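Local coordinates for protein molinate hydrolase (Gulosibacter molinativorax, PDB 4UB9) that hydrolyses the thiocarbamate herbicide molinate, probably as a zinc-dependent member of the amidohydrolase family, at residues 116-121 and 376-381. Numbering follows the deposited sequence.
Sequences ARFEGN and CTDPDI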
loop_
_atom_site.group_PDB
_atom_site.type_symbol
_atom_site.label_atom_id
_atom_site.label_comp_id
_atom_site.label_asym_id
_atom_site.label_seq_id
_atom_site.Cartn_x
_atom_site.Cartn_y
_atom_site.Cartn_z
ATOM N N ALA A 116 3.633 14.489 -16.606
ATOM C CA ALA A 116 4.768 15.337 -16.286
ATOM C C ALA A 116 5.619 15.529 -17.526
ATOM O O ALA A 116 6.132 16.617 -17.808
ATOM C CB ALA A 116 5.585 14.751 -15.164
ATOM N N ARG A 117 5.756 14.465 -18.285
ATOM C CA ARG A 117 6.633 14.541 -19.436
ATOM C C ARG A 117 6.118 15.531 -20.441
ATOM O O ARG A 117 6.880 16.193 -21.105
ATOM C CB ARG A 117 6.796 13.160 -20.083
ATOM C CG ARG A 117 7.922 13.076 -21.124
ATOM C CD ARG A 117 7.932 11.706 -21.806
ATOM N NE ARG A 117 8.193 10.597 -20.911
ATOM C CZ ARG A 117 9.408 10.244 -20.494
ATOM N NH1 ARG A 117 10.476 10.912 -20.886
ATOM N NH2 ARG A 117 9.553 9.215 -19.649
ATOM N N PHE A 118 4.799 15.600 -20.599
ATOM C CA PHE A 118 4.237 16.440 -21.672
ATOM C C PHE A 118 3.604 17.743 -21.244
ATOM O O PHE A 118 3.056 18.437 -22.078
ATOM C CB PHE A 118 3.293 15.614 -22.524
ATOM C CG PHE A 118 3.990 14.448 -23.146
ATOM C CD1 PHE A 118 5.004 14.663 -24.064
ATOM C CD2 PHE A 118 3.736 13.165 -22.731
ATOM C CE1 PHE A 118 5.717 13.606 -24.607
ATOM C CE2 PHE A 118 4.447 12.090 -23.264
ATOM C CZ PHE A 118 5.441 12.323 -24.207
ATOM N N GLU A 119 3.729 18.103 -19.964
ATOM C CA GLU A 119 3.191 19.374 -19.466
ATOM C C GLU A 119 3.787 20.508 -20.293
ATOM O O GLU A 119 4.969 20.526 -20.510
ATOM C CB GLU A 119 3.480 19.635 -17.979
ATOM C CG GLU A 119 2.644 20.805 -17.438
ATOM C CD GLU A 119 2.546 20.904 -15.924
ATOM O OE1 GLU A 119 3.460 20.423 -15.224
ATOM O OE2 GLU A 119 1.546 21.474 -15.421
ATOM N N GLY A 120 2.946 21.429 -20.753
ATOM C CA GLY A 120 3.369 22.484 -21.666
ATOM C C GLY A 120 2.933 22.202 -23.105
ATOM O O GLY A 120 2.868 23.124 -23.914
ATOM N N ASN A 121 2.669 20.935 -23.417
ATOM C CA ASN A 121 2.362 20.514 -24.774
ATOM C C ASN A 121 1.140 19.651 -24.941
ATOM O O ASN A 121 1.027 18.882 -25.903
ATOM C CB ASN A 121 3.539 19.721 -25.343
ATOM C CG ASN A 121 4.715 20.583 -25.692
ATOM O OD1 ASN A 121 5.793 20.402 -25.135
ATOM N ND2 ASN A 121 4.499 21.579 -26.519
ATOM N N CYS A 376 -3.730 7.114 -27.336
ATOM C CA CYS A 376 -2.375 6.922 -27.826
ATOM C C CYS A 376 -1.462 6.687 -26.629
ATOM O O CYS A 376 -0.943 7.604 -25.977
ATOM C CB CYS A 376 -1.937 8.094 -28.689
ATOM S SG CYS A 376 -0.197 7.960 -29.138
ATOM N N THR A 377 -1.256 5.415 -26.356
ATOM C CA THR A 377 -0.589 4.966 -25.149
ATOM C C THR A 377 0.911 5.192 -25.175
ATOM O O THR A 377 1.579 4.978 -26.174
ATOM C CB THR A 377 -0.857 3.465 -24.911
ATOM O OG1 THR A 377 -2.265 3.252 -25.018
ATOM C CG2 THR A 377 -0.396 3.021 -23.512
ATOM N N ASP A 378 1.436 5.647 -24.046
ATOM C CA ASP A 378 2.859 5.961 -23.960
ATOM C C ASP A 378 3.693 4.725 -24.298
ATOM O O ASP A 378 3.445 3.645 -23.751
ATOM C CB ASP A 378 3.216 6.460 -22.559
ATOM C CG ASP A 378 4.600 7.075 -22.492
ATOM O OD1 ASP A 378 5.574 6.313 -22.314
ATOM O OD2 ASP A 378 4.711 8.309 -22.581
ATOM N N PRO A 379 4.721 4.888 -25.130
ATOM C CA PRO A 379 5.557 3.726 -25.527
ATOM C C PRO A 379 6.272 3.045 -24.405
ATOM O O PRO A 379 6.431 1.840 -24.438
ATOM C CB PRO A 379 6.561 4.318 -26.480
ATOM C CG PRO A 379 6.495 5.801 -26.289
ATOM C CD PRO A 379 5.107 6.114 -25.828
ATOM N N ASP A 380 6.611 3.763 -23.351
ATOM C CA ASP A 380 7.176 3.074 -22.167
ATOM C C ASP A 380 6.191 2.093 -21.552
ATOM O O ASP A 380 6.581 1.040 -21.032
ATOM C CB ASP A 380 7.658 4.035 -21.074
ATOM C CG ASP A 380 9.001 4.622 -21.353
ATOM O OD1 ASP A 380 9.827 4.002 -22.057
ATOM O OD2 ASP A 380 9.258 5.715 -20.825
ATOM N N ILE A 381 4.916 2.446 -21.585
ATOM C CA ILE A 381 3.856 1.564 -21.040
ATOM C C ILE A 381 3.546 0.406 -21.985
ATOM O O ILE A 381 3.324 -0.721 -21.555
ATOM C CB ILE A 381 2.562 2.358 -20.762
ATOM C CG1 ILE A 381 2.784 3.349 -19.614
ATOM C CG2 ILE A 381 1.375 1.445 -20.441
ATOM C CD1 ILE A 381 2.735 2.693 -18.253
HETATM O O HOH W 1 6.047 9.206 -20.290
#
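A sparse, water-mediated and electrostatic contact joins the C-terminal part of helix 111-118 to the start of helix 379-383, with R117 linked to D378 through a water and to D380 by a long salt bridge. No direct hydrogen bond spans the two segments, whose nearest CA atoms, those of R117 and D378, stand 10.4 Å apart. The bridge is water 1, which lies in the guanidinium plane at its edge: it accepts from R117 NE at 2.6 Å and donates to D378 OD2 at 2.8 Å. Because the arginine chain is extended through its first two torsions and then bends at chi3 (-63°), NE is brought round to this water. The salt bridge, 3.7 Å from R117 NH2 to D380 OD2, is held by charge alone, since the oxygen lies well out of the guanidinium plane and no N-H aims at it. R117 CG lies over one face of the F118 ring, 4.0 Å above the plane and offset toward the rim, while D378 OD2 sits at the ring edge, 3.9 Å from F118 CE2. Both segments belong to the TIM-barrel-type amidohydrolase region, but the contact is remote from the zinc site of H282 and H302. D378 is the N-cap of helix 379-383; its OD1 accepts from D380 N at 2.9 Å, on the anti side and with an N-H...O angle of 143°, so one carboxylate both caps the helix and holds the water. R490 forms salt bridges to OD2 of D378 and of D380, and Y488 bonds D380 OD1. At the subunit interface, R117 NH1 forms a salt bridge with E119 of the second subunit, and R203 of that subunit forms one with D380 OD1.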